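Local atomic coordinates of ATP-dependent 6-phosphofructokinase isozyme 2 (Escherichia coli, PDB entry 3UMO), a protein that catalyses the ATP-dependent phosphorylation of fructose 6-phosphate to fructose 1,6-bisphosphate, the first committing step of glycolysis, using magnesium as cofactor and acting as a homodimer of the PfkB family. Residues L176-Q188 and I212-L225. Numbering follows the deposited sequence.
Sequences LAIGNIELVKPNQ and IVNSGKAKRVVVSL. With ATP (adenosine-5'-triphosphate), chain E; ATP (adenosine-5'-triphosphate), chain I.
The carbonyl O of Glu182 takes a hydrogen bond from Arg220 NH1 at 2.8 Å, coming from above the carbonyl plane, and a weak one from Arg220 N. The same NH1 reaches Glu182 OE2 at 3.1 Å, while Lys219 NZ meets Glu182 OE1 at 3.1 Å; each meets its oxygen from out of the carboxylate plane. The Glu182 chain bends at chi2 (-80°), which lays its carboxylate alongside both basic side chains. Replacing Arg220 by an alanine is likely to cost both Glu182 O and OE2 their NH1 partner, leaving the carboxylate to Lys219 and a long, weak pairing with Arg162. The backbones run parallel: Val184 N bonds to Arg220 O, and Val222 N to Val184 O at 3.0 Å. Val184 CG1 packs on Val221 CG2; on the other face, Leu183 CD1 meets Val222 CG2 at 3.7 Å. This pairing joins strand 183-184 of the central parallel sheet to strand 221-224, and the C-terminal ends of both reach the ATP. Lys185, bent at chi3 and chi4, brings NZ to Ser224 OG and to O2B of one ATP, each at 2.9 Å. Asn187 ND2 donates to O1B of that ATP, while its OD1 caps Glu190 N. Strand pairing thus gathers three polar side chains around the triphosphate, where the lysine probably offsets phosphate charge.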
# COMPACT_ATOMS: atom_id res chain seq x y z
N LEU A 176 -15.63 16.23 -30.50
CA LEU A 176 -14.93 17.27 -31.25
C LEU A 176 -14.92 16.99 -32.75
O LEU A 176 -14.32 17.74 -33.53
CB LEU A 176 -13.49 17.40 -30.76
CG LEU A 176 -13.20 18.29 -29.55
CD1 LEU A 176 -12.08 17.69 -28.73
CD2 LEU A 176 -12.83 19.69 -30.01
N ALA A 177 -15.57 15.90 -33.15
CA ALA A 177 -15.56 15.50 -34.56
C ALA A 177 -16.29 16.51 -35.44
O ALA A 177 -15.94 16.71 -36.60
CB ALA A 177 -16.16 14.11 -34.72
N ILE A 178 -17.31 17.15 -34.87
CA ILE A 178 -18.15 18.08 -35.61
C ILE A 178 -17.50 19.44 -35.76
O ILE A 178 -17.74 20.15 -36.74
CB ILE A 178 -19.52 18.29 -34.92
CG1 ILE A 178 -19.94 17.04 -34.17
CG2 ILE A 178 -20.57 18.72 -35.94
CD1 ILE A 178 -19.62 17.06 -32.69
N GLY A 179 -16.70 19.82 -34.77
CA GLY A 179 -16.02 21.11 -34.79
C GLY A 179 -16.86 22.25 -34.26
O GLY A 179 -18.04 22.07 -33.94
N ASN A 180 -16.24 23.42 -34.17
CA ASN A 180 -16.89 24.64 -33.69
C ASN A 180 -17.35 24.56 -32.24
O ASN A 180 -18.27 25.26 -31.83
CB ASN A 180 -18.05 25.04 -34.60
CG ASN A 180 -17.60 25.36 -36.01
OD1 ASN A 180 -16.61 26.07 -36.21
ND2 ASN A 180 -18.31 24.83 -37.00
N ILE A 181 -16.70 23.69 -31.47
CA ILE A 181 -16.95 23.60 -30.04
C ILE A 181 -16.50 24.91 -29.40
O ILE A 181 -15.42 25.41 -29.70
CB ILE A 181 -16.17 22.44 -29.40
CG1 ILE A 181 -16.53 21.11 -30.07
CG2 ILE A 181 -16.38 22.38 -27.89
CD1 ILE A 181 -18.00 20.75 -30.01
N GLU A 182 -17.31 25.48 -28.51
CA GLU A 182 -16.98 26.76 -27.89
C GLU A 182 -15.74 26.67 -27.01
O GLU A 182 -14.88 27.56 -27.01
CB GLU A 182 -18.15 27.29 -27.07
CG GLU A 182 -19.35 27.72 -27.90
CD GLU A 182 -19.18 29.10 -28.51
OE1 GLU A 182 -19.67 29.32 -29.63
OE2 GLU A 182 -18.57 29.97 -27.85
N LEU A 183 -15.64 25.58 -26.25
CA LEU A 183 -14.56 25.40 -25.30
C LEU A 183 -14.40 23.93 -24.97
O LEU A 183 -15.37 23.23 -24.72
CB LEU A 183 -14.87 26.16 -24.01
CG LEU A 183 -13.96 25.93 -22.80
CD1 LEU A 183 -12.56 26.46 -23.06
CD2 LEU A 183 -14.55 26.57 -21.55
N VAL A 184 -13.15 23.47 -24.97
CA VAL A 184 -12.86 22.12 -24.49
C VAL A 184 -11.77 22.22 -23.41
O VAL A 184 -10.84 23.02 -23.54
CB VAL A 184 -12.44 21.19 -25.66
CG1 VAL A 184 -11.16 21.69 -26.33
CG2 VAL A 184 -12.28 19.74 -25.17
N LYS A 185 -11.89 21.43 -22.35
CA LYS A 185 -10.88 21.41 -21.29
C LYS A 185 -10.26 20.03 -21.09
O LYS A 185 -10.61 19.30 -20.16
CB LYS A 185 -11.40 21.94 -19.93
CG LYS A 185 -10.24 22.12 -18.90
CD LYS A 185 -10.63 21.92 -17.44
CE LYS A 185 -10.93 20.46 -17.10
NZ LYS A 185 -9.81 19.52 -17.42
N PRO A 186 -9.33 19.66 -21.98
CA PRO A 186 -8.61 18.43 -21.67
C PRO A 186 -7.56 18.69 -20.60
O PRO A 186 -6.97 19.78 -20.55
CB PRO A 186 -7.90 18.11 -22.99
CG PRO A 186 -7.66 19.46 -23.63
CD PRO A 186 -8.85 20.31 -23.22
N ASN A 187 -7.32 17.71 -19.74
CA ASN A 187 -6.07 17.74 -18.97
C ASN A 187 -4.94 17.24 -19.86
O ASN A 187 -5.14 17.02 -21.06
CB ASN A 187 -6.14 16.98 -17.64
CG ASN A 187 -6.36 15.48 -17.81
OD1 ASN A 187 -6.16 14.92 -18.89
ND2 ASN A 187 -6.77 14.83 -16.72
N GLN A 188 -3.75 17.06 -19.30
CA GLN A 188 -2.60 16.68 -20.13
C GLN A 188 -2.74 15.31 -20.74
O GLN A 188 -2.44 15.11 -21.93
CB GLN A 188 -1.30 16.77 -19.33
CG GLN A 188 -0.93 18.19 -19.01
CD GLN A 188 0.11 18.27 -17.93
OE1 GLN A 188 -0.23 18.29 -16.74
NE2 GLN A 188 1.38 18.28 -18.33
N ILE A 212 -5.65 22.13 -32.44
CA ILE A 212 -7.10 21.94 -32.31
C ILE A 212 -7.87 23.22 -32.67
O ILE A 212 -8.92 23.16 -33.31
CB ILE A 212 -7.46 21.49 -30.88
CG1 ILE A 212 -6.82 20.13 -30.59
CG2 ILE A 212 -8.97 21.42 -30.70
CD1 ILE A 212 -6.90 19.73 -29.13
N VAL A 213 -7.35 24.36 -32.24
CA VAL A 213 -7.98 25.64 -32.57
C VAL A 213 -7.87 25.90 -34.06
O VAL A 213 -8.87 26.18 -34.73
CB VAL A 213 -7.37 26.80 -31.77
CG1 VAL A 213 -7.96 28.13 -32.22
CG2 VAL A 213 -7.59 26.59 -30.28
N ASN A 214 -6.65 25.78 -34.59
CA ASN A 214 -6.41 25.98 -36.02
C ASN A 214 -7.24 25.08 -36.93
O ASN A 214 -7.66 25.50 -38.01
CB ASN A 214 -4.92 25.82 -36.34
CG ASN A 214 -4.07 26.95 -35.78
OD1 ASN A 214 -4.59 27.99 -35.38
ND2 ASN A 214 -2.75 26.74 -35.76
N SER A 215 -7.49 23.85 -36.49
CA SER A 215 -8.25 22.89 -37.30
C SER A 215 -9.75 23.21 -37.31
O SER A 215 -10.50 22.66 -38.12
CB SER A 215 -8.03 21.46 -36.80
OG SER A 215 -8.62 21.27 -35.53
N GLY A 216 -10.17 24.11 -36.43
CA GLY A 216 -11.56 24.51 -36.33
C GLY A 216 -12.40 23.64 -35.42
O GLY A 216 -13.62 23.81 -35.33
N LYS A 217 -11.75 22.71 -34.73
CA LYS A 217 -12.47 21.78 -33.86
C LYS A 217 -13.04 22.48 -32.63
O LYS A 217 -14.16 22.19 -32.21
CB LYS A 217 -11.55 20.62 -33.42
CG LYS A 217 -11.27 19.62 -34.53
CD LYS A 217 -10.43 18.45 -34.02
CE LYS A 217 -10.35 17.33 -35.05
NZ LYS A 217 -11.35 16.25 -34.80
N ALA A 218 -12.27 23.40 -32.06
CA ALA A 218 -12.73 24.16 -30.90
C ALA A 218 -12.32 25.62 -31.04
O ALA A 218 -11.25 25.92 -31.59
CB ALA A 218 -12.17 23.56 -29.61
N LYS A 219 -13.17 26.52 -30.56
CA LYS A 219 -12.84 27.94 -30.57
C LYS A 219 -11.79 28.24 -29.51
O LYS A 219 -10.88 29.05 -29.72
CB LYS A 219 -14.09 28.78 -30.31
CG LYS A 219 -15.13 28.71 -31.44
CD LYS A 219 -16.22 29.76 -31.26
CE LYS A 219 -17.25 29.72 -32.39
NZ LYS A 219 -18.17 28.55 -32.28
N ARG A 220 -11.93 27.59 -28.36
CA ARG A 220 -11.02 27.76 -27.25
C ARG A 220 -10.62 26.41 -26.68
O ARG A 220 -11.47 25.53 -26.51
CB ARG A 220 -11.70 28.58 -26.15
CG ARG A 220 -12.34 29.88 -26.63
CD ARG A 220 -13.20 30.49 -25.54
NE ARG A 220 -13.99 31.61 -26.04
CZ ARG A 220 -15.13 31.49 -26.71
NH1 ARG A 220 -15.62 30.29 -26.97
NH2 ARG A 220 -15.77 32.57 -27.12
N VAL A 221 -9.34 26.25 -26.40
CA VAL A 221 -8.83 25.04 -25.77
C VAL A 221 -8.12 25.46 -24.50
O VAL A 221 -7.19 26.28 -24.54
CB VAL A 221 -7.85 24.28 -26.68
CG1 VAL A 221 -7.21 23.11 -25.92
CG2 VAL A 221 -8.57 23.78 -27.92
N VAL A 222 -8.57 24.95 -23.37
CA VAL A 222 -7.85 25.19 -22.13
C VAL A 222 -7.29 23.87 -21.65
O VAL A 222 -8.04 22.99 -21.23
CB VAL A 222 -8.76 25.83 -21.06
CG1 VAL A 222 -8.01 26.01 -19.75
CG2 VAL A 222 -9.28 27.17 -21.56
N VAL A 223 -5.97 23.72 -21.73
CA VAL A 223 -5.34 22.52 -21.23
C VAL A 223 -5.03 22.72 -19.75
O VAL A 223 -4.22 23.56 -19.38
CB VAL A 223 -4.03 22.21 -21.96
CG1 VAL A 223 -3.52 20.83 -21.53
CG2 VAL A 223 -4.24 22.25 -23.47
N SER A 224 -5.69 21.95 -18.90
CA SER A 224 -5.44 22.10 -17.47
C SER A 224 -4.24 21.23 -17.07
O SER A 224 -4.06 20.11 -17.56
CB SER A 224 -6.70 21.82 -16.64
OG SER A 224 -7.13 20.46 -16.74
N LEU A 225 -3.41 21.78 -16.19
CA LEU A 225 -2.08 21.24 -15.92
C LEU A 225 -1.88 20.91 -14.44
O LEU A 225 -0.76 20.98 -13.93
CB LEU A 225 -1.04 22.27 -16.34
CG LEU A 225 -1.14 22.78 -17.78
CD1 LEU A 225 -0.14 23.90 -18.04
CD2 LEU A 225 -0.93 21.64 -18.76
PG ATP E . -10.16 16.17 -12.40
O1G ATP E . -11.20 15.92 -13.43
O2G ATP E . -10.93 16.60 -11.16
O3G ATP E . -9.30 14.99 -12.12
PB ATP E . -8.53 17.49 -14.17
O1B ATP E . -7.45 16.37 -14.28
O2B ATP E . -9.50 17.55 -15.36
O3B ATP E . -9.31 17.43 -12.78
PA ATP E . -6.60 19.47 -13.36
O1A ATP E . -5.93 18.38 -12.57
O2A ATP E . -5.65 20.20 -14.32
O3A ATP E . -7.81 18.91 -14.15
O5' ATP E . -7.26 20.49 -12.31
C5' ATP E . -7.80 21.68 -12.76
C4' ATP E . -7.35 22.91 -12.10
O4' ATP E . -7.40 22.69 -10.68
C3' ATP E . -5.94 23.21 -12.36
O3' ATP E . -5.77 23.89 -13.55
C2' ATP E . -5.55 23.99 -11.18
O2' ATP E . -6.07 25.25 -11.25
C1' ATP E . -6.25 23.26 -10.09
N9 ATP E . -5.41 22.22 -9.51
C8 ATP E . -5.45 20.91 -9.80
N7 ATP E . -4.51 20.29 -9.04
C5 ATP E . -3.88 21.21 -8.28
C6 ATP E . -2.86 21.15 -7.32
N6 ATP E . -2.21 19.85 -6.96
N1 ATP E . -2.46 22.29 -6.73
C2 ATP E . -3.03 23.47 -7.04
N3 ATP E . -4.01 23.56 -7.94
C4 ATP E . -4.45 22.45 -8.57
PG ATP I . -7.86 11.95 -14.78
O1G ATP I . -8.00 13.42 -14.58
O2G ATP I . -9.24 11.41 -15.15
O3G ATP I . -6.87 11.66 -15.89
PB ATP I . -6.67 11.70 -12.22
O1B ATP I . -6.77 10.50 -11.17
O2B ATP I . -7.18 13.00 -11.58
O3B ATP I . -7.54 11.22 -13.47
PA ATP I . -4.07 10.84 -12.66
O1A ATP I . -4.65 9.46 -12.92
O2A ATP I . -3.00 11.18 -13.70
O3A ATP I . -5.19 11.88 -12.70
O5' ATP I . -3.40 10.83 -11.20
C5' ATP I . -3.64 11.83 -10.28
C4' ATP I . -3.03 11.62 -8.97
O4' ATP I . -3.11 10.21 -8.68
C3' ATP I . -1.60 11.91 -9.04
O3' ATP I . -1.35 13.21 -8.65
C2' ATP I . -0.99 10.96 -8.11
O2' ATP I . -1.03 11.50 -6.85
C1' ATP I . -1.88 9.78 -8.17
N9 ATP I . -1.34 8.71 -9.00
C8 ATP I . -1.59 8.54 -10.31
N7 ATP I . -0.92 7.45 -10.73
C5 ATP I . -0.24 6.92 -9.69
C6 ATP I . 0.60 5.81 -9.54
N6 ATP I . 0.92 4.91 -10.70
N1 ATP I . 1.13 5.56 -8.32
C2 ATP I . 0.85 6.36 -7.27
N3 ATP I . 0.05 7.42 -7.39
C4 ATP I . -0.51 7.73 -8.57
O HOH W 1 -3.03 17.64 -16.41
O HOH W 2 0.83 18.60 -14.21